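Local structure of cupin 2 conserved barrel domain protein (Leptotrichia buccalis, 3RNS) at residues V9-I13 against K191-V195; A149-L153 against L222-K226; G173-V179 against E199-A205. The protein is of unknown function but belongs to the cupin superfamily and folds into two beta barrels in one chain. All coordinates share one frame; numbering follows the deposited sequence.

How the contacts relate
All three contacts lie in or against the C-terminal barrel. Contact 3, the buried pairing of 173-179 with 199-205, sits between the others. Contact 1 touches it, its centre about 9 Å from that of contact 3: the N-terminal segment 9-13 runs along 199-205, with I13 N 2.8 Å from S200 O and A10 N 2.9 Å from V202 O. Contact 2, centre about 12 Å from that of contact 3, meets its other strand, where I223 O lies 2.8 Å from L176 N. Contacts 1 and 2 do not touch, their nearest atoms about 11 Å apart. None of the three involves a ligand or metal among its contacts.

Contact 1 of 3, residues V9-I13 against K191-V195; sequences VAKPI and KPFIV
The carbonyl of A10 is the focus of this contact, met by the ammonium group of K191 and by the ring of F193. The K191 chain leaves with CG anti to the backbone N (chi1 -177°), runs on extended and bends at chi3 (88°), which carries NZ to within 2.8 Å of A10 O in a hydrogen bond. NZ arrives slightly tilted from the carbonyl plane and also passes beside A10 CB. K11, whose NZ lies 5.7 Å from K191 NZ without contact, makes a long, weak ion pair with E8.

F193 holds CG between its backbone N and carbonyl carbon (chi1 54°), and one ring face lies against the peptide joining A10 to K11: A10 O stands 3.6 Å above the ring plane, displaced toward the rim, and K11 N is over the same face. In the cupin barrel, strand 191-196 is an outermost strand of one sheet and 199-203 belongs to the facing one; segment 9-13, reaching in from the N-terminal end of the chain, lies alongside both, as A10 and I13 bond to V202 and S200 through their backbones. Replacing this ring by an alanine is likely to leave the A10-K11 peptide without the face that covers it, and P12 CD without F193 CD2, 3.9 Å away. Further along, P12 lays CB 3.5 Å from I194 O and 4.3 Å from V195 CG2.

Contact 2 of 3, residues A149-L153 against L222-K226; sequences AKPNL and LILVK
With chi1 at -180° the L153 side chain sets CG opposite the backbone nitrogen, and chi2 of 66° then carries CD1 toward the neighbouring strand, while I223 has CG2 anti to its own N. The two side chains lie side by side and point the same way, CD1 of L153 3.9 Å from CG2 of I223; the same CD1 is 4.1 Å from CG1 of V225. I39 and I106 of the N-terminal half pack on this group.

K226 N gives N152 O a nearly straight hydrogen bond of 3.1 Å, coming from above the carbonyl plane, and S37 OG bonds to that same oxygen. N152 ND2 lies 3.5 Å from K226 O, while OD1 is held by N36 ND2. K226 bends at chi3 (-99°) and folds its aliphatic chain over the turn, CB 3.5 Å from P151 O and CE 3.7 Å from K150 O.

L153 and V225 form an antiparallel non-hydrogen-bonded pair, their CA atoms 4.8 Å apart. K150 N bonds to L153 O, and L153 N weakly to K150 O, across the P151-N152 turn: a beta hairpin linking strands 142-150 and 153-160, the second pairing with 218-225 in the cupin barrel sheet.

Contact 3 of 3, residues G173-V179 against E199-A205; sequences GDALVTV and ESAVLPA
Strands 174-179 and 199-203 run antiparallel at 160°, their axes 4.6 Å apart at closest approach, with A175-L203 and V177-A201 as hydrogen-bonded pairs and L176-V202 and T178-S200 as non-hydrogen-bonded ones. This is a central pairing in one sheet of the cupin barrel, and the alternation divides its side chains between two faces.

On the face with A175, V177, A201 and L203, V177 and L203 cross at about a right angle, CG1 of the valine 3.8 Å from CD1 of the leucine. A201 CB lies by V177 CG2, and Y186, F193 and V195 from the facing sheet close over this side, consistent with its being the barrel interior.

The other face carries L176, V202, T178 and S200. L176, with CG anti to its N (chi1 178°), sends CD1 across V202 at about a right angle, 3.8 Å from CG2. Beside them the hydroxyls of T178 and S200 hydrogen-bond to each other, OG1 to OG at 3.0 Å, which gives each buried oxygen a polar partner. At the far end, E199 turns its carboxylate out to K196 N.

Where the strands give way to loop, a water lies 2.7 Å from both G173 O and L203 O, with more acceptors near it than protons. D174 places its carboxylate by CG lying beside the backbone N (chi1 -62°): A205 N donates to OD1 at 2.9 Å, meeting it from above the carboxylate plane.

Contact 1 of 3, residues V9-I13 against K191-V195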
ATOM      1  N   VAL A   9       7.311 -13.858  -1.076  1.00 39.71           N
ATOM      2  CA  VAL A   9       5.950 -13.927  -1.544  1.00 38.41           C
ATOM      3  C   VAL A   9       5.089 -14.908  -0.745  1.00 38.30           C
ATOM      4  O   VAL A   9       5.598 -15.763  -0.038  1.00 37.96           O
ATOM      5  CB  VAL A   9       5.913 -14.228  -3.054  1.00 39.55           C
ATOM      6  CG1 VAL A   9       6.830 -13.246  -3.748  1.00 40.65           C
ATOM      7  CG2 VAL A   9       6.322 -15.723  -3.393  1.00 41.39           C
ATOM      8  N   ALA A  10       3.766 -14.720  -0.825  1.00 36.91           N
ATOM      9  CA  ALA A  10       2.777 -15.652  -0.306  1.00 36.20           C
ATOM     10  C   ALA A  10       2.959 -15.848   1.195  1.00 36.50           C
ATOM     11  O   ALA A  10       2.811 -16.967   1.694  1.00 37.22           O
ATOM     12  CB  ALA A  10       2.850 -17.003  -1.059  1.00 37.41           C
ATOM     13  N   LYS A  11       3.273 -14.754   1.890  1.00 35.82           N
ATOM     14  CA  LYS A  11       3.581 -14.772   3.313  1.00 37.42           C
ATOM     15  C   LYS A  11       3.160 -13.430   3.949  1.00 35.19           C
ATOM     16  O   LYS A  11       3.445 -12.373   3.379  1.00 34.92           O
ATOM     17  CB  LYS A  11       5.089 -14.983   3.469  1.00 40.17           C
ATOM     18  CG  LYS A  11       5.667 -14.708   4.845  1.00 45.79           C
ATOM     19  CD  LYS A  11       7.176 -14.995   4.921  1.00 51.75           C
ATOM     20  CE  LYS A  11       7.479 -16.476   5.246  1.00 59.20           C
ATOM     21  NZ  LYS A  11       7.362 -17.464   4.085  1.00 62.65           N
ATOM     22  N   PRO A  12       2.490 -13.460   5.115  1.00 34.06           N
ATOM     23  CA  PRO A  12       2.126 -12.189   5.788  1.00 33.36           C
ATOM     24  C   PRO A  12       3.370 -11.543   6.371  1.00 33.43           C
ATOM     25  O   PRO A  12       4.180 -12.240   6.925  1.00 32.93           O
ATOM     26  CB  PRO A  12       1.184 -12.622   6.896  1.00 33.36           C
ATOM     27  CG  PRO A  12       1.554 -14.017   7.173  1.00 36.17           C
ATOM     28  CD  PRO A  12       1.951 -14.622   5.833  1.00 34.35           C
ATOM     29  N   ILE A  13       3.510 -10.238   6.169  1.00 32.42           N
ATOM     30  CA  ILE A  13       4.618  -9.447   6.653  1.00 33.07           C
ATOM     31  C   ILE A  13       4.074  -8.191   7.291  1.00 31.42           C
ATOM     32  O   ILE A  13       3.224  -7.510   6.703  1.00 28.77           O
ATOM     33  CB  ILE A  13       5.569  -8.994   5.475  1.00 34.25           C
ATOM     34  CG1 ILE A  13       6.102 -10.225   4.726  1.00 37.50           C
ATOM     35  CG2 ILE A  13       6.765  -8.133   6.044  1.00 35.06           C
ATOM     36  CD1 ILE A  13       6.493  -9.974   3.257  1.00 37.67           C
ATOM     37  N   LYS A 191      -2.114 -22.663  -1.472  1.00 49.64           N
ATOM     38  CA  LYS A 191      -1.643 -22.515  -0.104  1.00 48.23           C
ATOM     39  C   LYS A 191      -2.260 -21.330   0.675  1.00 44.78           C
ATOM     40  O   LYS A 191      -2.111 -20.215   0.256  1.00 42.01           O
ATOM     41  CB  LYS A 191      -0.174 -22.323  -0.103  1.00 48.41           C
ATOM     42  CG  LYS A 191       0.357 -22.249   1.271  1.00 48.53           C
ATOM     43  CD  LYS A 191       1.700 -21.675   1.214  1.00 51.21           C
ATOM     44  CE  LYS A 191       1.666 -20.179   1.280  1.00 50.09           C
ATOM     45  NZ  LYS A 191       3.053 -19.719   1.133  1.00 50.15           N
ATOM     46  N   PRO A 192      -2.896 -21.597   1.836  1.00 44.73           N
ATOM     47  CA  PRO A 192      -3.592 -20.604   2.674  1.00 42.55           C
ATOM     48  C   PRO A 192      -2.715 -19.876   3.700  1.00 41.06           C
ATOM     49  O   PRO A 192      -1.743 -20.427   4.207  1.00 43.10           O
ATOM     50  CB  PRO A 192      -4.643 -21.437   3.404  1.00 43.40           C
ATOM     51  CG  PRO A 192      -4.179 -22.858   3.292  1.00 46.82           C
ATOM     52  CD  PRO A 192      -2.947 -22.927   2.464  1.00 46.15           C
ATOM     53  N   PHE A 193      -3.031 -18.614   3.953  1.00 37.70           N
ATOM     54  CA  PHE A 193      -2.363 -17.859   4.987  1.00 35.62           C
ATOM     55  C   PHE A 193      -3.255 -16.680   5.305  1.00 35.34           C
ATOM     56  O   PHE A 193      -4.039 -16.190   4.447  1.00 32.73           O
ATOM     57  CB  PHE A 193      -0.941 -17.432   4.564  1.00 35.49           C
ATOM     58  CG  PHE A 193      -0.881 -16.677   3.261  1.00 32.40           C
ATOM     59  CD1 PHE A 193      -0.833 -17.338   2.069  1.00 34.07           C
ATOM     60  CD2 PHE A 193      -0.848 -15.312   3.256  1.00 30.64           C
ATOM     61  CE1 PHE A 193      -0.791 -16.644   0.871  1.00 34.67           C
ATOM     62  CE2 PHE A 193      -0.769 -14.603   2.081  1.00 30.43           C
ATOM     63  CZ  PHE A 193      -0.773 -15.276   0.874  1.00 30.97           C
ATOM     64  N   ILE A 194      -3.214 -16.302   6.569  1.00 35.04           N
ATOM     65  CA  ILE A 194      -4.012 -15.232   7.064  1.00 35.44           C
ATOM     66  C   ILE A 194      -3.165 -13.976   7.032  1.00 33.34           C
ATOM     67  O   ILE A 194      -1.994 -13.981   7.482  1.00 33.98           O
ATOM     68  CB  ILE A 194      -4.394 -15.432   8.545  1.00 36.83           C
ATOM     69  CG1 ILE A 194      -5.119 -16.754   8.746  1.00 41.89           C
ATOM     70  CG2 ILE A 194      -5.167 -14.206   9.042  1.00 36.44           C
ATOM     71  CD1 ILE A 194      -6.252 -16.934   7.903  1.00 44.32           C
ATOM     72  N   VAL A 195      -3.758 -12.890   6.564  1.00 30.70           N
ATOM     73  CA  VAL A 195      -3.159 -11.556   6.631  1.00 28.69           C
ATOM     74  C   VAL A 195      -4.049 -10.701   7.531  1.00 29.68           C
ATOM     75  O   VAL A 195      -5.237 -10.532   7.261  1.00 28.70           O
ATOM     76  CB  VAL A 195      -3.023 -10.955   5.241  1.00 28.22           C
ATOM     77  CG1 VAL A 195      -2.308  -9.583   5.287  1.00 28.60           C
ATOM     78  CG2 VAL A 195      -2.254 -11.929   4.366  1.00 27.89           C
TER

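Contact 2 of 3, residues A149-L153 against L222-K226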
ATOM      1  N   ALA A 149      -5.977   3.310 -12.318  1.00 45.54           N
ATOM      2  CA  ALA A 149      -5.989   2.243 -13.318  1.00 47.03           C
ATOM      3  C   ALA A 149      -5.191   2.704 -14.561  1.00 50.80           C
ATOM      4  O   ALA A 149      -5.632   3.563 -15.306  1.00 52.17           O
ATOM      5  CB  ALA A 149      -7.410   1.865 -13.668  1.00 47.55           C
ATOM      6  N   LYS A 150      -3.976   2.160 -14.704  1.00 51.98           N
ATOM      7  CA  LYS A 150      -2.993   2.563 -15.718  1.00 53.36           C
ATOM      8  C   LYS A 150      -2.295   1.320 -16.239  1.00 53.79           C
ATOM      9  O   LYS A 150      -2.357   0.268 -15.611  1.00 53.56           O
ATOM     10  CB  LYS A 150      -1.959   3.452 -15.083  1.00 52.94           C
ATOM     11  CG  LYS A 150      -2.506   4.684 -14.458  1.00 53.64           C
ATOM     12  CD  LYS A 150      -1.357   5.486 -13.893  1.00 55.33           C
ATOM     13  CE  LYS A 150      -1.833   6.737 -13.153  1.00 57.07           C
ATOM     14  NZ  LYS A 150      -2.195   7.837 -14.131  1.00 58.24           N
ATOM     15  N   PRO A 151      -1.587   1.425 -17.368  1.00 55.35           N
ATOM     16  CA  PRO A 151      -1.046   0.167 -17.871  1.00 55.14           C
ATOM     17  C   PRO A 151       0.081  -0.442 -17.008  1.00 51.74           C
ATOM     18  O   PRO A 151       0.369  -1.627 -17.133  1.00 52.16           O
ATOM     19  CB  PRO A 151      -0.536   0.536 -19.283  1.00 57.92           C
ATOM     20  CG  PRO A 151      -0.551   2.083 -19.354  1.00 59.21           C
ATOM     21  CD  PRO A 151      -0.949   2.596 -18.002  1.00 57.82           C
ATOM     22  N   ASN A 152       0.705   0.338 -16.143  1.00 49.36           N
ATOM     23  CA  ASN A 152       1.764  -0.228 -15.293  0.60 47.33           C
ATOM     24  C   ASN A 152       1.384  -0.278 -13.823  1.00 44.69           C
ATOM     25  O   ASN A 152       2.140  -0.792 -13.004  1.00 43.66           O
ATOM     26  CB  ASN A 152       3.087   0.520 -15.473  0.60 48.07           C
ATOM     27  CG  ASN A 152       3.567   0.558 -16.935  0.60 49.88           C
ATOM     28  OD1 ASN A 152       3.983   1.595 -17.417  0.60 51.65           O
ATOM     29  ND2 ASN A 152       3.526  -0.571 -17.616  0.60 48.86           N
ATOM     30  N   LEU A 153       0.190   0.201 -13.481  1.00 43.88           N
ATOM     31  CA  LEU A 153      -0.190   0.334 -12.084  1.00 40.97           C
ATOM     32  C   LEU A 153      -1.711   0.369 -11.891  1.00 40.02           C
ATOM     33  O   LEU A 153      -2.439   1.151 -12.543  1.00 40.50           O
ATOM     34  CB  LEU A 153       0.439   1.616 -11.527  1.00 40.75           C
ATOM     35  CG  LEU A 153       0.162   1.935 -10.067  1.00 41.41           C
ATOM     36  CD1 LEU A 153       0.818   0.872  -9.156  1.00 40.89           C
ATOM     37  CD2 LEU A 153       0.625   3.385  -9.717  1.00 42.47           C
ATOM     38  N   LEU A 222      -5.183  -3.118  -2.656  1.00 27.98           N
ATOM     39  CA  LEU A 222      -4.448  -3.919  -3.646  1.00 29.19           C
ATOM     40  C   LEU A 222      -3.642  -2.997  -4.537  1.00 30.86           C
ATOM     41  O   LEU A 222      -4.197  -2.057  -5.148  1.00 29.89           O
ATOM     42  CB  LEU A 222      -5.430  -4.723  -4.519  1.00 31.10           C
ATOM     43  CG  LEU A 222      -4.807  -5.479  -5.740  1.00 37.78           C
ATOM     44  CD1 LEU A 222      -3.991  -6.671  -5.237  1.00 36.90           C
ATOM     45  CD2 LEU A 222      -5.841  -5.935  -6.776  1.00 42.30           C
ATOM     46  N   ILE A 223      -2.335  -3.266  -4.634  1.00 30.69           N
ATOM     47  CA  ILE A 223      -1.460  -2.497  -5.501  1.00 30.91           C
ATOM     48  C   ILE A 223      -0.860  -3.525  -6.428  1.00 33.28           C
ATOM     49  O   ILE A 223      -0.036  -4.373  -5.999  1.00 33.11           O
ATOM     50  CB  ILE A 223      -0.331  -1.731  -4.739  1.00 30.57           C
ATOM     51  CG1 ILE A 223      -0.881  -0.765  -3.655  1.00 27.99           C
ATOM     52  CG2 ILE A 223       0.567  -0.907  -5.743  1.00 27.04           C
ATOM     53  CD1 ILE A 223       0.185  -0.419  -2.583  1.00 28.47           C
ATOM     54  N   LEU A 224      -1.248  -3.438  -7.694  1.00 33.79           N
ATOM     55  CA  LEU A 224      -0.732  -4.301  -8.746  1.00 36.78           C
ATOM     56  C   LEU A 224       0.232  -3.528  -9.647  1.00 39.31           C
ATOM     57  O   LEU A 224      -0.157  -2.514 -10.246  1.00 39.41           O
ATOM     58  CB  LEU A 224      -1.884  -4.847  -9.570  1.00 37.54           C
ATOM     59  CG  LEU A 224      -1.595  -5.632 -10.848  1.00 40.57           C
ATOM     60  CD1 LEU A 224      -0.816  -6.888 -10.471  1.00 42.44           C
ATOM     61  CD2 LEU A 224      -2.948  -5.967 -11.614  1.00 38.69           C
ATOM     62  N   VAL A 225       1.478  -3.999  -9.720  1.00 41.02           N
ATOM     63  CA  VAL A 225       2.486  -3.417 -10.603  1.00 44.67           C
ATOM     64  C   VAL A 225       2.750  -4.369 -11.778  1.00 47.46           C
ATOM     65  O   VAL A 225       3.080  -5.533 -11.576  1.00 46.92           O
ATOM     66  CB  VAL A 225       3.816  -3.047  -9.884  1.00 44.90           C
ATOM     67  CG1 VAL A 225       3.578  -2.071  -8.710  1.00 44.57           C
ATOM     68  CG2 VAL A 225       4.524  -4.277  -9.379  1.00 46.18           C
ATOM     69  N   LYS A 226       2.599  -3.830 -12.992  1.00 50.53           N
ATOM     70  CA  LYS A 226       2.520  -4.601 -14.271  1.00 54.43           C
ATOM     71  C   LYS A 226       3.655  -4.170 -15.186  1.00 55.76           C
ATOM     72  O   LYS A 226       4.034  -2.995 -15.092  1.00 56.26           O
ATOM     73  CB  LYS A 226       1.207  -4.297 -15.039  1.00 55.60           C
ATOM     74  CG  LYS A 226      -0.087  -4.752 -14.391  1.00 57.08           C
ATOM     75  CD  LYS A 226      -1.272  -4.691 -15.376  1.00 62.11           C
ATOM     76  CE  LYS A 226      -2.127  -3.421 -15.203  1.00 63.32           C
ATOM     77  NZ  LYS A 226      -3.343  -3.439 -16.084  1.00 66.52           N
TER

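Contact 3 of 3, residues G173-V179 against E199-A205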
ATOM      1  N   GLY A 173       0.714  -9.102 -13.171  1.00 51.41           N
ATOM      2  CA  GLY A 173       1.798  -8.502 -12.412  1.00 49.13           C
ATOM      3  C   GLY A 173       1.790  -9.017 -10.983  1.00 46.16           C
ATOM      4  O   GLY A 173       0.900  -9.812 -10.612  1.00 44.53           O
ATOM      5  N   ASP A 174       2.782  -8.569 -10.203  1.00 43.57           N
ATOM      6  CA  ASP A 174       2.852  -8.888  -8.795  1.00 41.68           C
ATOM      7  C   ASP A 174       1.951  -7.936  -8.057  1.00 38.57           C
ATOM      8  O   ASP A 174       1.957  -6.749  -8.326  1.00 37.87           O
ATOM      9  CB  ASP A 174       4.274  -8.740  -8.233  1.00 42.09           C
ATOM     10  CG  ASP A 174       5.282  -9.684  -8.893  1.00 45.90           C
ATOM     11  OD1 ASP A 174       5.072 -10.932  -8.856  1.00 44.50           O
ATOM     12  OD2 ASP A 174       6.291  -9.157  -9.472  1.00 53.91           O
ATOM     13  N   ALA A 175       1.166  -8.467  -7.133  1.00 36.57           N
ATOM     14  CA  ALA A 175       0.268  -7.661  -6.339  1.00 35.01           C
ATOM     15  C   ALA A 175       0.735  -7.638  -4.897  1.00 33.85           C
ATOM     16  O   ALA A 175       0.982  -8.685  -4.301  1.00 34.98           O
ATOM     17  CB  ALA A 175      -1.104  -8.237  -6.359  1.00 34.25           C
ATOM     18  N   LEU A 176       0.753  -6.463  -4.322  1.00 31.65           N
ATOM     19  CA  LEU A 176       0.906  -6.301  -2.899  1.00 31.46           C
ATOM     20  C   LEU A 176      -0.488  -6.022  -2.296  1.00 29.95           C
ATOM     21  O   LEU A 176      -1.164  -5.068  -2.687  1.00 30.44           O
ATOM     22  CB  LEU A 176       1.847  -5.108  -2.598  1.00 30.91           C
ATOM     23  CG  LEU A 176       2.006  -4.878  -1.081  1.00 31.85           C
ATOM     24  CD1 LEU A 176       2.956  -5.975  -0.487  1.00 33.14           C
ATOM     25  CD2 LEU A 176       2.483  -3.419  -0.848  1.00 34.29           C
ATOM     26  N   VAL A 177      -0.895  -6.825  -1.343  1.00 28.75           N
ATOM     27  CA  VAL A 177      -2.139  -6.586  -0.621  1.00 28.53           C
ATOM     28  C   VAL A 177      -1.797  -6.181   0.810  1.00 28.23           C
ATOM     29  O   VAL A 177      -0.807  -6.689   1.398  1.00 29.68           O
ATOM     30  CB  VAL A 177      -3.081  -7.811  -0.687  1.00 28.48           C
ATOM     31  CG1 VAL A 177      -3.437  -8.088  -2.173  1.00 29.77           C
ATOM     32  CG2 VAL A 177      -2.457  -9.075  -0.039  1.00 30.30           C
ATOM     33  N   THR A 178      -2.520  -5.205   1.315  1.00 27.19           N
ATOM     34  CA  THR A 178      -2.399  -4.765   2.698  1.00 28.53           C
ATOM     35  C   THR A 178      -3.790  -4.743   3.336  1.00 27.77           C
ATOM     36  O   THR A 178      -4.714  -4.112   2.796  1.00 27.17           O
ATOM     37  CB  THR A 178      -1.798  -3.335   2.807  1.00 28.62           C
ATOM     38  OG1 THR A 178      -0.559  -3.271   2.062  1.00 33.90           O
ATOM     39  CG2 THR A 178      -1.464  -2.985   4.270  1.00 29.94           C
ATOM     40  N   VAL A 179      -3.915  -5.355   4.516  1.00 27.01           N
ATOM     41  CA  VAL A 179      -5.192  -5.455   5.148  1.00 26.79           C
ATOM     42  C   VAL A 179      -5.361  -4.251   6.023  1.00 27.74           C
ATOM     43  O   VAL A 179      -4.543  -4.013   6.908  1.00 24.43           O
ATOM     44  CB  VAL A 179      -5.348  -6.750   5.934  1.00 26.82           C
ATOM     45  CG1 VAL A 179      -6.638  -6.734   6.821  1.00 25.70           C
ATOM     46  CG2 VAL A 179      -5.360  -7.951   4.931  1.00 26.15           C
ATOM     47  N   GLU A 199      -0.921  -5.979   8.260  1.00 29.75           N
ATOM     48  CA  GLU A 199       0.028  -6.851   7.539  1.00 28.55           C
ATOM     49  C   GLU A 199      -0.217  -6.775   6.056  1.00 28.51           C
ATOM     50  O   GLU A 199      -1.311  -6.358   5.585  1.00 28.55           O
ATOM     51  CB  GLU A 199      -0.102  -8.280   8.015  1.00 27.23           C
ATOM     52  CG  GLU A 199       0.176  -8.483   9.559  1.00 30.32           C
ATOM     53  CD  GLU A 199      -0.042  -9.955  10.009  1.00 30.62           C
ATOM     54  OE1 GLU A 199      -0.830 -10.717   9.341  1.00 31.10           O
ATOM     55  OE2 GLU A 199       0.531 -10.364  11.041  1.00 33.12           O
ATOM     56  N   SER A 200       0.798  -7.185   5.317  1.00 28.32           N
ATOM     57  CA  SER A 200       0.773  -7.200   3.873  1.00 27.95           C
ATOM     58  C   SER A 200       1.304  -8.505   3.338  1.00 28.36           C
ATOM     59  O   SER A 200       1.962  -9.275   4.033  1.00 29.63           O
ATOM     60  CB  SER A 200       1.637  -6.054   3.347  1.00 29.00           C
ATOM     61  OG  SER A 200       1.302  -4.788   3.932  1.00 27.91           O
ATOM     62  N   ALA A 201       1.061  -8.755   2.071  1.00 28.23           N
ATOM     63  CA  ALA A 201       1.627  -9.918   1.385  1.00 28.48           C
ATOM     64  C   ALA A 201       1.743  -9.656  -0.106  1.00 29.36           C
ATOM     65  O   ALA A 201       0.961  -8.887  -0.703  1.00 29.15           O
ATOM     66  CB  ALA A 201       0.729 -11.220   1.646  1.00 26.96           C
ATOM     67  N   VAL A 202       2.655 -10.370  -0.738  1.00 31.21           N
ATOM     68  CA  VAL A 202       2.783 -10.320  -2.183  1.00 32.03           C
ATOM     69  C   VAL A 202       2.150 -11.558  -2.814  1.00 33.58           C
ATOM     70  O   VAL A 202       2.439 -12.686  -2.414  1.00 34.70           O
ATOM     71  CB  VAL A 202       4.266 -10.180  -2.637  1.00 33.83           C
ATOM     72  CG1 VAL A 202       4.383 -10.241  -4.186  1.00 31.18           C
ATOM     73  CG2 VAL A 202       4.822  -8.871  -2.126  1.00 32.33           C
ATOM     74  N   LEU A 203       1.286 -11.338  -3.803  1.00 33.21           N
ATOM     75  CA  LEU A 203       0.689 -12.396  -4.585  1.00 34.19           C
ATOM     76  C   LEU A 203       1.402 -12.295  -5.907  1.00 35.07           C
ATOM     77  O   LEU A 203       1.166 -11.337  -6.655  1.00 35.83           O
ATOM     78  CB  LEU A 203      -0.835 -12.196  -4.752  1.00 33.06           C
ATOM     79  CG  LEU A 203      -1.635 -11.728  -3.526  1.00 32.73           C
ATOM     80  CD1 LEU A 203      -3.130 -11.463  -3.889  1.00 30.87           C
ATOM     81  CD2 LEU A 203      -1.497 -12.768  -2.447  1.00 31.17           C
ATOM     82  N   PRO A 204       2.263 -13.274  -6.216  1.00 35.83           N
ATOM     83  CA  PRO A 204       3.115 -13.188  -7.404  1.00 37.60           C
ATOM     84  C   PRO A 204       2.424 -13.363  -8.756  1.00 38.30           C
ATOM     85  O   PRO A 204       1.397 -14.058  -8.880  1.00 38.38           O
ATOM     86  CB  PRO A 204       4.145 -14.288  -7.181  1.00 38.59           C
ATOM     87  CG  PRO A 204       3.405 -15.301  -6.369  1.00 39.69           C
ATOM     88  CD  PRO A 204       2.459 -14.533  -5.490  1.00 36.24           C
ATOM     89  N   ALA A 205       3.052 -12.761  -9.762  1.00 39.58           N
ATOM     90  CA  ALA A 205       2.532 -12.676 -11.125  1.00 41.93           C
ATOM     91  C   ALA A 205       2.299 -14.061 -11.671  1.00 44.09           C
ATOM     92  O   ALA A 205       3.081 -14.951 -11.412  1.00 45.47           O
ATOM     93  CB  ALA A 205       3.538 -11.914 -12.065  1.00 42.14           C
TER
HETATM   94  O   HOH W   1      -0.403 -11.483  -8.894  1.00 39.98           O